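Glycosyl hydrolase family 61, 2 protein (Heterobasidion irregulare TC 32-1, PDB 5NNS) cleaves cellulose and related polysaccharides by copper-dependent oxidation at C1 of the glycosidic bond, using a reductant with hydrogen peroxide or oxygen. Local coordinates at residues E32-N37 / C49-A54; N148-H153 / P168-L173. All coordinates share one frame; numbering follows the deposited sequence. Where two conformers were deposited one is given.

Contact 1 (E32-N37 / C49-A54); sequences EWDTYN and CNINGA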
loop_
_atom_site.group_PDB
_atom_site.type_symbol
_atom_site.label_atom_id
_atom_site.label_comp_id
_atom_site.label_asym_id
_atom_site.label_seq_id
_atom_site.Cartn_x
_atom_site.Cartn_y
_atom_site.Cartn_z
ATOM N N GLU A 32 0.846 13.078 -2.545
ATOM C CA GLU A 32 0.610 13.382 -3.953
ATOM C C GLU A 32 1.035 12.216 -4.833
ATOM O O GLU A 32 2.146 11.721 -4.703
ATOM C CB GLU A 32 1.378 14.642 -4.363
ATOM C CG GLU A 32 1.431 14.930 -5.861
ATOM C CD GLU A 32 2.121 16.246 -6.190
ATOM O OE1 GLU A 32 2.471 16.999 -5.256
ATOM O OE2 GLU A 32 2.326 16.531 -7.387
ATOM N N TRP A 33 0.140 11.785 -5.713
ATOM C CA TRP A 33 0.475 10.838 -6.773
ATOM C C TRP A 33 -0.132 11.363 -8.066
ATOM O O TRP A 33 -1.307 11.708 -8.104
ATOM C CB TRP A 33 -0.010 9.420 -6.425
ATOM C CG TRP A 33 -1.495 9.261 -6.170
ATOM C CD1 TRP A 33 -2.196 9.675 -5.075
ATOM C CD2 TRP A 33 -2.440 8.605 -7.021
ATOM N NE1 TRP A 33 -3.518 9.328 -5.199
ATOM C CE2 TRP A 33 -3.694 8.664 -6.382
ATOM C CE3 TRP A 33 -2.343 7.965 -8.263
ATOM C CZ2 TRP A 33 -4.857 8.123 -6.949
ATOM C CZ3 TRP A 33 -3.498 7.413 -8.831
ATOM C CH2 TRP A 33 -4.737 7.496 -8.167
ATOM N N ASP A 34 0.674 11.422 -9.122
ATOM C CA ASP A 34 0.369 12.250 -10.298
ATOM C C ASP A 34 -0.265 11.569 -11.516
ATOM O O ASP A 34 -0.791 12.269 -12.387
ATOM C CB ASP A 34 1.638 12.986 -10.735
ATOM C CG ASP A 34 2.186 13.902 -9.645
ATOM O OD1 ASP A 34 1.383 14.592 -8.993
ATOM O OD2 ASP A 34 3.418 13.929 -9.438
ATOM N N THR A 35 -0.242 10.237 -11.565
ATOM C CA THR A 35 -0.780 9.502 -12.705
ATOM C C THR A 35 -1.320 8.150 -12.286
ATOM O O THR A 35 -0.995 7.646 -11.215
ATOM C CB THR A 35 0.305 9.268 -13.768
ATOM O OG1 THR A 35 -0.237 8.499 -14.847
ATOM C CG2 THR A 35 1.495 8.526 -13.161
ATOM N N TYR A 36 -2.137 7.567 -13.161
ATOM C CA TYR A 36 -2.674 6.213 -12.975
ATOM C C TYR A 36 -1.667 5.092 -13.283
ATOM O O TYR A 36 -1.965 3.937 -13.016
ATOM C CB TYR A 36 -3.891 6.018 -13.891
ATOM C CG TYR A 36 -5.226 6.444 -13.322
ATOM C CD1 TYR A 36 -5.331 7.410 -12.320
ATOM C CD2 TYR A 36 -6.399 5.884 -13.807
ATOM C CE1 TYR A 36 -6.568 7.786 -11.815
ATOM C CE2 TYR A 36 -7.632 6.258 -13.307
ATOM C CZ TYR A 36 -7.708 7.210 -12.316
ATOM O OH TYR A 36 -8.927 7.581 -11.827
ATOM N N ASN A 37 -0.510 5.426 -13.860
ATOM C CA ASN A 37 0.457 4.445 -14.353
ATOM C C ASN A 37 1.177 3.700 -13.243
ATOM O O ASN A 37 1.442 4.269 -12.174
ATOM C CB ASN A 37 1.543 5.122 -15.204
ATOM C CG ASN A 37 0.987 5.855 -16.406
ATOM O OD1 ASN A 37 -0.134 5.608 -16.841
ATOM N ND2 ASN A 37 1.777 6.764 -16.948
ATOM N N CYS A 49 5.725 5.986 -1.919
ATOM C CA CYS A 49 4.472 6.752 -1.983
ATOM C C CYS A 49 4.116 7.281 -3.372
ATOM O O CYS A 49 3.344 8.235 -3.500
ATOM C CB CYS A 49 4.512 7.871 -0.938
ATOM S SG CYS A 49 4.624 7.228 0.746
ATOM N N ASN A 50 4.638 6.609 -4.404
ATOM C CA ASN A 50 4.391 6.929 -5.814
ATOM C C ASN A 50 5.119 8.195 -6.257
ATOM O O ASN A 50 5.832 8.809 -5.470
ATOM C CB ASN A 50 2.882 7.026 -6.120
ATOM C CG ASN A 50 2.506 6.378 -7.445
ATOM O OD1 ASN A 50 3.259 6.452 -8.428
ATOM N ND2 ASN A 50 1.333 5.754 -7.484
ATOM N N ILE A 51 4.954 8.545 -7.532
ATOM C CA ILE A 51 5.549 9.731 -8.126
ATOM C C ILE A 51 4.516 10.875 -8.119
ATOM O O ILE A 51 3.421 10.702 -8.648
ATOM C CB ILE A 51 6.019 9.456 -9.575
ATOM C CG1 ILE A 51 7.159 8.424 -9.577
ATOM C CG2 ILE A 51 6.486 10.747 -10.254
ATOM C CD1 ILE A 51 7.431 7.789 -10.928
ATOM N N ASN A 52 4.831 12.042 -7.544
ATOM C CA ASN A 52 6.117 12.338 -6.884
ATOM C C ASN A 52 6.139 11.962 -5.396
ATOM O O ASN A 52 7.187 12.036 -4.762
ATOM C CB ASN A 52 6.514 13.810 -7.082
ATOM C CG ASN A 52 5.495 14.794 -6.530
ATOM O OD1 ASN A 52 4.574 14.430 -5.798
ATOM N ND2 ASN A 52 5.660 16.056 -6.889
ATOM N N GLY A 53 4.993 11.574 -4.836
ATOM C CA GLY A 53 4.902 11.200 -3.422
ATOM C C GLY A 53 5.012 12.383 -2.474
ATOM O O GLY A 53 5.191 12.201 -1.267
ATOM N N ALA A 54 4.863 13.594 -3.013
ATOM C CA ALA A 54 5.184 14.805 -2.277
ATOM C C ALA A 54 4.151 15.102 -1.197
ATOM O O ALA A 54 2.963 14.785 -1.333
ATOM C CB ALA A 54 5.305 15.990 -3.224
HETATM O O HOH W 1 0.037 5.334 -10.031
HETATM O O HOH W 2 3.338 5.886 -11.095
#

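Contact 2 (N148-H153 / P168-L173); sequences NYILRH and PECAQL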
loop_
_atom_site.group_PDB
_atom_site.type_symbol
_atom_site.label_atom_id
_atom_site.label_comp_id
_atom_site.label_asym_id
_atom_site.label_seq_id
_atom_site.Cartn_x
_atom_site.Cartn_y
_atom_site.Cartn_z
ATOM N N ASN A 148 2.949 9.036 14.869
ATOM C CA ASN A 148 2.672 9.502 13.521
ATOM C C ASN A 148 3.153 8.440 12.536
ATOM O O ASN A 148 4.320 8.020 12.592
ATOM C CB ASN A 148 3.388 10.826 13.276
ATOM C CG ASN A 148 3.043 11.873 14.320
ATOM O OD1 ASN A 148 1.869 12.098 14.624
ATOM N ND2 ASN A 148 4.067 12.517 14.877
ATOM N N TYR A 149 2.248 8.004 11.657
ATOM C CA TYR A 149 2.500 6.906 10.721
ATOM C C TYR A 149 1.993 7.215 9.319
ATOM O O TYR A 149 0.966 7.886 9.157
ATOM C CB TYR A 149 1.783 5.634 11.180
ATOM C CG TYR A 149 2.295 5.017 12.449
ATOM C CD1 TYR A 149 1.850 5.467 13.689
ATOM C CD2 TYR A 149 3.201 3.952 12.419
ATOM C CE1 TYR A 149 2.300 4.893 14.865
ATOM C CE2 TYR A 149 3.663 3.368 13.591
ATOM C CZ TYR A 149 3.207 3.842 14.814
ATOM O OH TYR A 149 3.656 3.268 15.978
ATOM N N ILE A 150 2.702 6.704 8.312
ATOM C CA ILE A 150 2.137 6.574 6.972
ATOM C C ILE A 150 1.372 5.249 6.904
ATOM O O ILE A 150 1.825 4.250 7.458
ATOM C CB ILE A 150 3.220 6.559 5.875
ATOM C CG1 ILE A 150 4.057 7.844 5.903
ATOM C CG2 ILE A 150 2.588 6.363 4.499
ATOM C CD1 ILE A 150 3.278 9.128 5.678
ATOM N N LEU A 151 0.219 5.262 6.235
ATOM C CA LEU A 151 -0.534 4.056 5.894
ATOM C C LEU A 151 -0.457 3.898 4.386
ATOM O O LEU A 151 -0.903 4.783 3.649
ATOM C CB LEU A 151 -2.001 4.191 6.311
ATOM C CG LEU A 151 -2.952 3.049 5.917
ATOM C CD1 LEU A 151 -2.579 1.782 6.666
ATOM C CD2 LEU A 151 -4.406 3.429 6.178
ATOM N N ARG A 152 0.070 2.759 3.941
ATOM C CA ARG A 152 0.443 2.547 2.551
ATOM C C ARG A 152 -0.322 1.358 1.967
ATOM O O ARG A 152 -0.237 0.252 2.506
ATOM C CB ARG A 152 1.958 2.309 2.470
ATOM C CG ARG A 152 2.461 1.722 1.154
ATOM C CD ARG A 152 3.974 1.704 1.092
ATOM N NE ARG A 152 4.458 1.576 -0.281
ATOM C CZ ARG A 152 4.652 0.427 -0.933
ATOM N NH1 ARG A 152 4.404 -0.747 -0.359
ATOM N NH2 ARG A 152 5.107 0.460 -2.181
ATOM N N HIS A 153 -1.053 1.589 0.870
ATOM C CA HIS A 153 -1.728 0.508 0.129
ATOM C C HIS A 153 -1.000 0.263 -1.178
ATOM O O HIS A 153 -0.599 1.213 -1.849
ATOM C CB HIS A 153 -3.190 0.852 -0.151
ATOM C CG HIS A 153 -4.038 0.888 1.078
ATOM N ND1 HIS A 153 -4.060 1.967 1.930
ATOM C CD2 HIS A 153 -4.877 -0.032 1.612
ATOM C CE1 HIS A 153 -4.880 1.714 2.937
ATOM N NE2 HIS A 153 -5.394 0.510 2.765
ATOM N N PRO A 168 1.335 2.042 -5.663
ATOM C CA PRO A 168 1.321 2.427 -4.257
ATOM C C PRO A 168 0.729 3.805 -4.009
ATOM O O PRO A 168 0.965 4.714 -4.792
ATOM C CB PRO A 168 2.807 2.441 -3.910
ATOM C CG PRO A 168 3.468 2.882 -5.171
ATOM C CD PRO A 168 2.571 2.507 -6.321
ATOM N N GLU A 169 -0.034 3.951 -2.927
ATOM C CA GLU A 169 -0.402 5.271 -2.396
ATOM C C GLU A 169 -0.194 5.304 -0.890
ATOM O O GLU A 169 -0.196 4.259 -0.236
ATOM C CB GLU A 169 -1.848 5.640 -2.735
ATOM C CG GLU A 169 -2.042 6.249 -4.113
ATOM C CD GLU A 169 -2.023 5.233 -5.237
ATOM O OE1 GLU A 169 -2.696 4.186 -5.114
ATOM O OE2 GLU A 169 -1.349 5.490 -6.260
ATOM N N CYS A 170 -0.012 6.515 -0.363
ATOM C CA CYS A 170 0.247 6.750 1.062
ATOM C C CYS A 170 -0.735 7.743 1.659
ATOM O O CYS A 170 -1.125 8.700 0.997
ATOM C CB CYS A 170 1.655 7.298 1.248
ATOM S SG CYS A 170 2.942 6.074 0.945
ATOM N N ALA A 171 -1.110 7.507 2.914
ATOM C CA ALA A 171 -1.949 8.419 3.694
ATOM C C ALA A 171 -1.284 8.679 5.040
ATOM O O ALA A 171 -0.698 7.766 5.621
ATOM C CB ALA A 171 -3.327 7.818 3.893
ATOM N N GLN A 172 -1.369 9.918 5.530
ATOM C CA GLN A 172 -0.805 10.278 6.840
ATOM C C GLN A 172 -1.818 10.015 7.952
ATOM O O GLN A 172 -2.975 10.419 7.847
ATOM C CB GLN A 172 -0.354 11.744 6.866
ATOM C CG GLN A 172 0.803 12.033 5.920
ATOM C CD GLN A 172 1.436 13.409 6.089
ATOM O OE1 GLN A 172 2.283 13.798 5.293
ATOM N NE2 GLN A 172 1.043 14.139 7.124
ATOM N N LEU A 173 -1.380 9.326 9.004
ATOM C CA LEU A 173 -2.211 9.074 10.179
ATOM C C LEU A 173 -1.562 9.620 11.446
ATOM O O LEU A 173 -0.339 9.753 11.524
ATOM C CB LEU A 173 -2.448 7.577 10.379
ATOM C CG LEU A 173 -2.989 6.736 9.226
ATOM C CD1 LEU A 173 -3.057 5.283 9.667
ATOM C CD2 LEU A 173 -4.348 7.235 8.767
HETATM O O HOH W 3 -2.907 4.341 1.420
#

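Contact 1 (E32-N37 / C49-A54)
E32 and A54 are joined through their backbones. E32 N donates to A54 O at 3.0 Å, and the bond is nearly straight at 170°. Two residues on, D34 N donates to I51 O over 2.9 Å. Both donors lie in the plane of the carbonyl they use. A weak bond from G53 N to E32 O lies between them. The side chain of D34 adds a further link: its OD2 accepts a weak bond from N52 N. E32 also reaches across with its side chain. CG stands anti to the backbone N (chi1 169°), and the chain beyond it is extended and crosses the N52 side chain obliquely. E32 CD lies 3.1 Å from N52 OD1, with the carboxylate and amide planes 62° apart. N52 OD1 is held by its own segment, as it accepts from A54 N in an Asx turn. E32 OE2 sits 2.7 Å from D34 OD1, so one of the two acids probably holds a proton. An alanine at E32 would probably leave D34 OD1 without this close carboxylate partner and open a gap beside the N52 amide.

Both segments belong to the long loop between strands 12-15 and 63-66 of the AA9 domain. W33 and N52 form a single backbone bridge, and the peptide bond before N52 is cis. G53 has a positive phi, and a CB there would clash with N50 O.

Farther along, W33 CB packs on N50 CB at 3.8 Å. The W33 indole leads away from 49-54, and its NE1 bonds to Q30. Two waters extend the contact. One accepts from N50 ND2 and lies near T35 O and N37 O; the other donates to N50 OD1 and N37 O. N50 ND2 also has P168 O and E169 OE2 within bonding distance, so its two hydrogens are shared among three acceptors.

Contact 2 (N148-H153 / P168-L173)
L151 and A171 form a hydrogen-bonded pair at the middle of an antiparallel beta hairpin. L151 N donates to A171 O at 2.7 Å, and A171 N returns the bond to L151 O. Y149 with L173 and H153 with E169 repeat this pattern, which gives six backbone bonds in all. The strands are 147-157 and 165-176, neighbours in the mixed sheet of the AA9 beta-sandwich.

The side chains divide between the two faces. On one, L151 CB rests against L173 CD1 at 3.7 Å. L173 CG lies beside the backbone N (chi1 -53°), near L151 CB. This face meets strand 4-9 of the other sheet, where A171 touches Y7 and L173 touches L9.

On the opposite face, I150 CG2 packs on C170 CB at 3.5 Å, and I150 CD1 meets Q172 CG. The R152 chain is extended from CG to NE and lies side by side with P168, pointing the same way. R152 NH2 is 3.5 Å from P168 CB. Its guanidinium is fixed by S48 O, I47 O and a salt bridge to E154. The amide of Q172 bonds to R31 and S62, and W106 covers I150, R152 and C170.

One water sits in the plane of the H153 ring, at its edge. It lies 2.7 Å from H153 ND1 and donates to L151 O at 3.0 Å.

Overall arrangement
Contact 2 is buried within the mixed sheet, while contact 1 is only partly buried, in the long loop that packs against it. Contact 2 joins two regular strands by paired backbone bonds, with apolar pairs on both faces and polar side chains among them. In contact 1 irregular chain is held by scattered backbone bonds, acid and amide groups and waters. The centres lie about 13 Å apart, and the C49-C170 disulfide joins segment 49-54 to 168-173. W33 CE3 also packs on E169 OE2. Neither contact supplies a copper ligand. The W33 and E169 side chains are each about 11 Å from the copper ion.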